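Local coordinates for protein angiogenin-1 (Salmo salar, PDB 7BFK) that probably cleaves RNA as a secreted endoribonuclease of the pancreatic ribonuclease family, at residues K12-G17 with D118-I123; P51-A56 with K74-V79; T82-E87 with N91-G96. All coordinates share one frame; numbering follows the deposited sequence.

Contact 1: residues K12-G17 with D118-I123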
loop_
_atom_site.group_PDB
_atom_site.type_symbol
_atom_site.label_atom_id
_atom_site.label_comp_id
_atom_site.label_asym_id
_atom_site.label_seq_id
_atom_site.Cartn_x
_atom_site.Cartn_y
_atom_site.Cartn_z
ATOM N N LYS A 12 7.225 -1.026 -3.407
ATOM C CA LYS A 12 8.006 -0.410 -2.303
ATOM C C LYS A 12 7.048 0.181 -1.260
ATOM O O LYS A 12 7.262 -0.017 -0.082
ATOM C CB LYS A 12 8.920 0.709 -2.815
ATOM C CG LYS A 12 10.170 0.276 -3.578
ATOM C CD LYS A 12 10.834 1.471 -4.285
ATOM C CE LYS A 12 11.851 1.109 -5.349
ATOM N NZ LYS A 12 13.198 0.868 -4.782
ATOM N N GLN A 13 6.009 0.876 -1.705
ATOM C CA GLN A 13 5.033 1.536 -0.801
ATOM C C GLN A 13 4.036 0.543 -0.158
ATOM O O GLN A 13 3.656 0.797 0.991
ATOM C CB GLN A 13 4.244 2.552 -1.608
ATOM C CG GLN A 13 3.282 3.372 -0.782
ATOM C CD GLN A 13 2.983 4.666 -1.490
ATOM O OE1 GLN A 13 1.869 4.913 -1.933
ATOM N NE2 GLN A 13 4.016 5.472 -1.657
ATOM N N HIS A 14 3.632 -0.540 -0.840
ATOM C CA HIS A 14 2.474 -1.354 -0.382
ATOM C C HIS A 14 2.682 -2.866 -0.344
ATOM O O HIS A 14 1.705 -3.528 0.021
ATOM C CB HIS A 14 1.263 -1.081 -1.285
ATOM C CG HIS A 14 0.766 0.317 -1.209
ATOM N ND1 HIS A 14 0.194 0.827 -0.067
ATOM C CD2 HIS A 14 0.709 1.302 -2.125
ATOM C CE1 HIS A 14 -0.127 2.082 -0.268
ATOM N NE2 HIS A 14 0.166 2.392 -1.518
ATOM N N VAL A 15 3.826 -3.436 -0.723
ATOM C CA VAL A 15 3.932 -4.926 -0.724
ATOM C C VAL A 15 5.129 -5.364 0.148
ATOM O O VAL A 15 6.277 -5.069 -0.239
ATOM C CB VAL A 15 3.991 -5.479 -2.160
ATOM C CG1 VAL A 15 4.100 -6.987 -2.198
ATOM C CG2 VAL A 15 2.796 -5.014 -2.996
ATOM N N ASP A 16 4.862 -6.044 1.275
ATOM C CA ASP A 16 5.906 -6.557 2.213
ATOM C C ASP A 16 5.401 -7.806 2.948
ATOM O O ASP A 16 4.668 -7.680 3.966
ATOM C CB ASP A 16 6.381 -5.472 3.182
ATOM C CG ASP A 16 7.451 -5.954 4.154
ATOM O OD1 ASP A 16 7.961 -7.077 3.966
ATOM O OD2 ASP A 16 7.745 -5.213 5.089
ATOM N N GLY A 17 5.805 -8.975 2.455
ATOM C CA GLY A 17 5.449 -10.290 3.008
ATOM C C GLY A 17 5.873 -10.452 4.463
ATOM O O GLY A 17 5.265 -11.259 5.133
ATOM N N ASP A 118 0.456 9.777 -2.242
ATOM C CA ASP A 118 -0.162 10.689 -1.239
ATOM C C ASP A 118 -1.477 10.055 -0.761
ATOM O O ASP A 118 -2.097 10.598 0.161
ATOM C CB ASP A 118 -0.368 12.101 -1.794
ATOM C CG ASP A 118 -1.026 12.158 -3.166
ATOM O OD1 ASP A 118 -1.355 11.082 -3.706
ATOM O OD2 ASP A 118 -1.190 13.281 -3.693
ATOM N N VAL A 119 -1.919 8.967 -1.396
ATOM C CA VAL A 119 -3.124 8.229 -0.923
ATOM C C VAL A 119 -2.666 6.817 -0.540
ATOM O O VAL A 119 -1.468 6.612 -0.275
ATOM C CB VAL A 119 -4.304 8.247 -1.922
ATOM C CG1 VAL A 119 -5.542 7.532 -1.367
ATOM C CG2 VAL A 119 -4.683 9.670 -2.318
ATOM N N ASP A 120 -3.577 5.875 -0.517
ATOM C CA ASP A 120 -3.287 4.524 -0.010
ATOM C C ASP A 120 -4.158 3.547 -0.797
ATOM O O ASP A 120 -5.117 3.976 -1.466
ATOM C CB ASP A 120 -3.576 4.524 1.498
ATOM C CG ASP A 120 -3.170 3.294 2.263
ATOM O OD1 ASP A 120 -2.331 2.530 1.731
ATOM O OD2 ASP A 120 -3.709 3.104 3.409
ATOM N N ILE A 121 -3.864 2.270 -0.700
ATOM C CA ILE A 121 -4.739 1.254 -1.314
ATOM C C ILE A 121 -5.992 1.190 -0.446
ATOM O O ILE A 121 -5.954 1.699 0.692
ATOM C CB ILE A 121 -4.018 -0.091 -1.424
ATOM C CG1 ILE A 121 -3.597 -0.600 -0.055
ATOM C CG2 ILE A 121 -2.814 0.034 -2.365
ATOM C CD1 ILE A 121 -3.216 -2.050 -0.065
ATOM N N GLY A 122 -7.045 0.602 -0.980
ATOM C CA GLY A 122 -8.317 0.429 -0.268
ATOM C C GLY A 122 -8.431 -0.971 0.265
ATOM O O GLY A 122 -7.641 -1.855 -0.159
ATOM N N ILE A 123 -9.368 -1.168 1.187
ATOM C CA ILE A 123 -9.684 -2.483 1.784
ATOM C C ILE A 123 -11.199 -2.590 1.827
ATOM O O ILE A 123 -11.894 -1.521 1.988
ATOM C CB ILE A 123 -9.057 -2.669 3.180
ATOM C CG1 ILE A 123 -9.459 -1.554 4.147
ATOM C CG2 ILE A 123 -7.559 -2.813 3.081
ATOM C CD1 ILE A 123 -9.007 -1.806 5.591
#
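His14, in the last turn of the N-terminal helix of this ribonuclease A fold, meets Asp120 and Ile121 of the segment leading into strand 122-124. The ring is wedged between two aliphatic groups. Over the centre of one face stands Ile121 CG2, 3.7 Å from the ring centroid and only 6° off the normal, a well-aligned CH-pi contact. Gln13 CG covers the opposite face, 3.3 Å above the plane but displaced toward the rim. With CG1 of Ile121 set between its backbone N and carbonyl carbon (chi1 60°), CG2 is the branch that lies over the ring. Asp120 comes instead to the edge. Its OD1 lies 3.0 Å from His14 CE1, and the carboxylate plane is turned just 18° from that of the ring. The same OD1 accepts a weak bond from Ile121 N (2.9 Å), which helps to fix the carboxylate's rotation, while OD2 forms a salt bridge with Lys43 and a hydrogen bond with Thr45 OG1. His14 ND1 is hydrogen-bonded to Thr45 O on strand 43-47, tying the ring to the sheet. Putting an alanine here would remove the imidazole and is likely to leave Ile121 CG2 without its aromatic face and Thr45 O without this side-chain partner. A Gln-His pair in the N-terminal helix, with the glutamine side chain touching Lys41 and His114, is characteristic of the cleft of the pancreatic ribonuclease fold.

Contact 2: residues P51-A56 with K74-V79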
loop_
_atom_site.group_PDB
_atom_site.type_symbol
_atom_site.label_atom_id
_atom_site.label_comp_id
_atom_site.label_asym_id
_atom_site.label_seq_id
_atom_site.Cartn_x
_atom_site.Cartn_y
_atom_site.Cartn_z
ATOM N N PRO A 51 4.919 -9.998 -5.106
ATOM C CA PRO A 51 4.507 -9.174 -6.239
ATOM C C PRO A 51 3.574 -9.889 -7.230
ATOM O O PRO A 51 2.592 -9.298 -7.622
ATOM C CB PRO A 51 5.850 -8.873 -6.903
ATOM C CG PRO A 51 6.804 -8.777 -5.744
ATOM C CD PRO A 51 6.333 -9.830 -4.767
ATOM N N ASP A 52 3.879 -11.144 -7.582
ATOM C CA ASP A 52 3.077 -11.929 -8.560
ATOM C C ASP A 52 1.618 -12.018 -8.109
ATOM O O ASP A 52 0.755 -11.883 -8.960
ATOM C CB ASP A 52 3.697 -13.297 -8.822
ATOM C CG ASP A 52 4.878 -13.209 -9.782
ATOM O OD1 ASP A 52 5.259 -12.070 -10.160
ATOM O OD2 ASP A 52 5.398 -14.251 -10.132
ATOM N N GLN A 53 1.367 -12.185 -6.817
ATOM C CA GLN A 53 -0.000 -12.329 -6.257
ATOM C C GLN A 53 -0.734 -10.999 -6.414
ATOM O O GLN A 53 -1.951 -11.000 -6.655
ATOM C CB GLN A 53 0.022 -12.691 -4.771
ATOM C CG GLN A 53 0.829 -13.941 -4.404
ATOM C CD GLN A 53 0.628 -14.308 -2.950
ATOM O OE1 GLN A 53 1.579 -14.554 -2.196
ATOM N NE2 GLN A 53 -0.631 -14.335 -2.532
ATOM N N VAL A 54 -0.029 -9.892 -6.229
ATOM C CA VAL A 54 -0.650 -8.545 -6.321
ATOM C C VAL A 54 -0.784 -8.165 -7.800
ATOM O O VAL A 54 -1.837 -7.597 -8.147
ATOM C CB VAL A 54 0.117 -7.491 -5.497
ATOM C CG1 VAL A 54 -0.586 -6.148 -5.535
ATOM C CG2 VAL A 54 0.311 -7.944 -4.053
ATOM N N GLN A 55 0.212 -8.471 -8.649
ATOM C CA GLN A 55 0.143 -8.121 -10.092
ATOM C C GLN A 55 -1.067 -8.851 -10.693
ATOM O O GLN A 55 -1.772 -8.250 -11.520
ATOM C CB GLN A 55 1.441 -8.438 -10.840
ATOM C CG GLN A 55 1.371 -8.065 -12.322
ATOM C CD GLN A 55 2.681 -8.193 -13.069
ATOM O OE1 GLN A 55 3.521 -9.042 -12.772
ATOM N NE2 GLN A 55 2.866 -7.328 -14.056
ATOM N N ALA A 56 -1.343 -10.064 -10.220
ATOM C CA ALA A 56 -2.446 -10.919 -10.715
ATOM C C ALA A 56 -3.800 -10.205 -10.561
ATOM O O ALA A 56 -4.714 -10.537 -11.322
ATOM C CB ALA A 56 -2.432 -12.249 -9.993
ATOM N N LYS A 74 -9.589 -12.332 -4.122
ATOM C CA LYS A 74 -9.223 -13.064 -2.889
ATOM C C LYS A 74 -8.777 -12.055 -1.843
ATOM O O LYS A 74 -8.249 -10.997 -2.173
ATOM C CB LYS A 74 -8.178 -14.144 -3.182
ATOM C CG LYS A 74 -8.670 -15.233 -4.128
ATOM C CD LYS A 74 -7.757 -16.426 -4.238
ATOM C CE LYS A 74 -7.791 -17.321 -3.016
ATOM N NZ LYS A 74 -9.093 -18.021 -2.877
ATOM N N PRO A 75 -9.015 -12.345 -0.558
ATOM C CA PRO A 75 -8.546 -11.487 0.518
ATOM C C PRO A 75 -7.039 -11.677 0.739
ATOM O O PRO A 75 -6.518 -12.739 0.434
ATOM C CB PRO A 75 -9.351 -11.977 1.720
ATOM C CG PRO A 75 -9.550 -13.444 1.434
ATOM C CD PRO A 75 -9.744 -13.532 -0.064
ATOM N N PHE A 76 -6.387 -10.644 1.261
ATOM C CA PHE A 76 -4.954 -10.609 1.600
ATOM C C PHE A 76 -4.796 -10.296 3.091
ATOM O O PHE A 76 -5.689 -9.638 3.675
ATOM C CB PHE A 76 -4.231 -9.522 0.781
ATOM C CG PHE A 76 -4.023 -9.845 -0.670
ATOM C CD1 PHE A 76 -5.017 -9.600 -1.604
ATOM C CD2 PHE A 76 -2.842 -10.433 -1.106
ATOM C CE1 PHE A 76 -4.817 -9.912 -2.939
ATOM C CE2 PHE A 76 -2.651 -10.741 -2.447
ATOM C CZ PHE A 76 -3.641 -10.486 -3.356
ATOM N N SER A 77 -3.733 -10.800 3.718
ATOM C CA SER A 77 -3.299 -10.329 5.046
ATOM C C SER A 77 -2.718 -8.943 4.828
ATOM O O SER A 77 -1.888 -8.802 3.909
ATOM C CB SER A 77 -2.277 -11.208 5.710
ATOM O OG SER A 77 -2.880 -12.366 6.213
ATOM N N VAL A 78 -3.153 -7.969 5.611
ATOM C CA VAL A 78 -2.635 -6.583 5.496
ATOM C C VAL A 78 -2.250 -6.092 6.882
ATOM O O VAL A 78 -2.751 -6.623 7.898
ATOM C CB VAL A 78 -3.650 -5.635 4.820
ATOM C CG1 VAL A 78 -3.996 -6.089 3.411
ATOM C CG2 VAL A 78 -4.911 -5.463 5.648
ATOM N N VAL A 79 -1.352 -5.128 6.894
ATOM C CA VAL A 79 -0.960 -4.346 8.086
ATOM C C VAL A 79 -1.263 -2.895 7.732
ATOM O O VAL A 79 -0.792 -2.439 6.673
ATOM C CB VAL A 79 0.513 -4.550 8.481
ATOM C CG1 VAL A 79 0.957 -3.485 9.470
ATOM C CG2 VAL A 79 0.758 -5.959 9.040
#
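Phe76 reaches from strand 76-85 to helix 51-55 and meets it with the far rim of its ring. The ring's end points at the backbone of Gln53: CZ lies 3.7 Å from Gln53 O, and the oxygen sits near the ring plane, so the carbonyl addresses the positive rim of C-H groups and not the pi cloud. The next ring carbon, CE2, abuts the Gln53 side chain and comes within 4.0 Å of its CB. With Gln53 CG beside the backbone N (chi1 -55°) and the chain extended beyond it, the amide runs obliquely across the same corner, placing NE2 4.1 Å from CE2 of Phe76. Amide and ring planes are inclined by 31°, neither stacked nor perpendicular. Val54 makes a looser apolar contact through its CG2, 4.4 Å from Phe76 CE2. The helix presents these groups from a turn secured by the bond from Gln55 N to Pro51 O (2.7 Å). Around the contact, Phe76 also packs on Ile47 of strand 43-47, Val103 of strand 93-108, and Ala49 and Ile57 in loops, while Val54 turns to Ile47 and to Phe10 of helix 5-14, so the short helix packs on the sheet and also touches the N-terminal helix.

Contact 3: residues T82-E87 with N91-G96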
loop_
_atom_site.group_PDB
_atom_site.type_symbol
_atom_site.label_atom_id
_atom_site.label_comp_id
_atom_site.label_asym_id
_atom_site.label_seq_id
_atom_site.Cartn_x
_atom_site.Cartn_y
_atom_site.Cartn_z
ATOM N N THR A 82 -1.504 3.614 11.047
ATOM C CA THR A 82 -2.385 4.797 11.173
ATOM C C THR A 82 -1.731 5.830 12.084
ATOM O O THR A 82 -1.281 5.466 13.196
ATOM C CB THR A 82 -3.778 4.415 11.697
ATOM O OG1 THR A 82 -4.291 3.333 10.903
ATOM C CG2 THR A 82 -4.737 5.587 11.651
ATOM N N HIS A 83 -1.654 7.057 11.596
ATOM C CA HIS A 83 -1.144 8.232 12.340
ATOM C C HIS A 83 -1.967 8.443 13.618
ATOM O O HIS A 83 -3.219 8.358 13.553
ATOM C CB HIS A 83 -1.224 9.457 11.437
ATOM C CG HIS A 83 -1.132 10.759 12.163
ATOM N ND1 HIS A 83 -2.242 11.374 12.718
ATOM C CD2 HIS A 83 -0.084 11.586 12.375
ATOM C CE1 HIS A 83 -1.871 12.522 13.263
ATOM N NE2 HIS A 83 -0.543 12.669 13.064
ATOM N N THR A 84 -1.306 8.723 14.740
ATOM C CA THR A 84 -1.976 9.094 16.016
ATOM C C THR A 84 -1.485 10.479 16.469
ATOM O O THR A 84 -2.210 11.104 17.253
ATOM C CB THR A 84 -1.795 8.021 17.096
ATOM O OG1 THR A 84 -0.399 7.800 17.287
ATOM C CG2 THR A 84 -2.467 6.711 16.744
ATOM N N GLY A 85 -0.328 10.945 15.963
ATOM C CA GLY A 85 0.260 12.252 16.335
ATOM C C GLY A 85 1.427 12.665 15.458
ATOM O O GLY A 85 2.052 11.787 14.801
ATOM N N GLY A 86 1.697 13.971 15.435
ATOM C CA GLY A 86 2.791 14.598 14.681
ATOM C C GLY A 86 2.340 15.188 13.358
ATOM O O GLY A 86 1.375 14.661 12.751
ATOM N N GLU A 87 3.024 16.252 12.928
ATOM C CA GLU A 87 2.825 16.917 11.623
ATOM C C GLU A 87 3.944 16.471 10.676
ATOM O O GLU A 87 3.659 16.246 9.492
ATOM C CB GLU A 87 2.849 18.440 11.746
ATOM C CG GLU A 87 2.587 19.132 10.416
ATOM C CD GLU A 87 3.197 20.512 10.247
ATOM O OE1 GLU A 87 3.666 21.085 11.253
ATOM O OE2 GLU A 87 3.223 20.999 9.104
ATOM N N ASN A 91 8.577 13.508 14.454
ATOM C CA ASN A 91 7.604 13.578 15.573
ATOM C C ASN A 91 6.331 12.787 15.231
ATOM O O ASN A 91 5.304 12.988 15.926
ATOM C CB ASN A 91 7.269 15.032 15.894
ATOM C CG ASN A 91 8.507 15.869 16.129
ATOM O OD1 ASN A 91 9.513 15.373 16.632
ATOM N ND2 ASN A 91 8.446 17.136 15.758
ATOM N N CYS A 92 6.391 11.942 14.200
ATOM C CA CYS A 92 5.266 11.089 13.734
ATOM C C CYS A 92 5.082 9.921 14.700
ATOM O O CYS A 92 6.078 9.276 15.048
ATOM C CB CYS A 92 5.520 10.497 12.350
ATOM S SG CYS A 92 5.874 11.704 11.049
ATOM N N THR A 93 3.851 9.659 15.112
ATOM C CA THR A 93 3.480 8.483 15.936
ATOM C C THR A 93 2.419 7.673 15.174
ATOM O O THR A 93 1.480 8.303 14.594
ATOM C CB THR A 93 3.016 8.912 17.331
ATOM O OG1 THR A 93 2.683 7.735 18.067
ATOM C CG2 THR A 93 1.832 9.841 17.295
ATOM N N TYR A 94 2.562 6.345 15.163
ATOM C CA TYR A 94 1.678 5.400 14.439
ATOM C C TYR A 94 1.215 4.270 15.352
ATOM O O TYR A 94 1.900 3.897 16.294
ATOM C CB TYR A 94 2.383 4.828 13.205
ATOM C CG TYR A 94 2.617 5.854 12.125
ATOM C CD1 TYR A 94 1.613 6.185 11.229
ATOM C CD2 TYR A 94 3.821 6.517 12.018
ATOM C CE1 TYR A 94 1.798 7.156 10.262
ATOM C CE2 TYR A 94 4.027 7.479 11.050
ATOM C CZ TYR A 94 3.017 7.795 10.160
ATOM O OH TYR A 94 3.214 8.751 9.205
ATOM N N LYS A 95 0.036 3.763 15.050
ATOM C CA LYS A 95 -0.559 2.566 15.662
ATOM C C LYS A 95 -0.692 1.566 14.513
ATOM O O LYS A 95 -1.109 1.995 13.419
ATOM C CB LYS A 95 -1.875 2.955 16.348
ATOM C CG LYS A 95 -2.877 1.831 16.583
ATOM C CD LYS A 95 -4.243 2.353 17.007
ATOM C CE LYS A 95 -4.854 3.303 15.994
ATOM N NZ LYS A 95 -5.961 4.095 16.581
ATOM N N GLY A 96 -0.261 0.326 14.724
ATOM C CA GLY A 96 -0.325 -0.743 13.723
ATOM C C GLY A 96 -1.516 -1.634 13.974
ATOM O O GLY A 96 -1.856 -1.863 15.150
HETATM O O HOH W 1 -3.881 1.059 12.353
#
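Tyr94 lays its ring beside the backbone of the Thr82-His83 peptide: Thr82 C lies at the ring edge, near its plane, and His83 N approaches obliquely, 3.4 Å from Tyr94 CD1. The phenol end reaches past the hairpin, where OH is hydrogen-bonded to Lys41 O and Asn32 ND2. The His83 ring folds along its own strand, with Gly86 C at its edge, in the ring plane, and the backbone of Gly85 over one face, though the modelled place of Gly85 N is less sure. Its NE2 donates to Gly86 O (2.8 Å) on a lone pair in the carbonyl plane, with the oxygen tilted 18° out of the ring plane. CG of His83 is turned away from the backbone N (chi1 163°), which carries the imidazole forward along the strand to that carbonyl. Strands 76-85 and 93-108 form an antiparallel hairpin, and here its register shifts by one residue at a classic beta bulge: Thr84 and Gly85 both face Thr93. Thr82 and Lys95 are a hydrogen-bonded pair, with Thr82 N to Lys95 O nearly straight at 176°. At the bulge Thr84 N donates to Thr93 O (2.8 Å), and Thr93 N returns a bond to Gly85 O (2.8 Å). The Thr84 and Thr93 side chains cross at about a right angle, and Thr93 OG1 donates to Thr84 OG1 at 3.2 Å. Thr84 CG2 rests on Lys95 CB, 3.8 Å away. A water links Thr82 OG1 to Lys95 O. At the turn end, Cys92 ties the hairpin to Cys40 by a disulfide.

Contact 1 lies at the centre of the chain and is mostly buried, contact 2 is partly buried about 10 Å from that centre, and contact 3 is a surface contact about 17 Å from it. Contact 1 sets the N-terminal helix against the loop before strand 122-124, and contact 2 sets helix 51-55 on strand 76-85; the two touch through Val15 and Val54. Contacts 2 and 3 share strand 76-85, on opposite sides of the chain's centre, with their own centres about 25 Å apart. Chemistry follows place: a methyl over an imidazole and a carboxylate at its edge in contact 1, an aromatic rim against a helix in contact 2, and backbone hydrogen bonds between paired strands in contact 3.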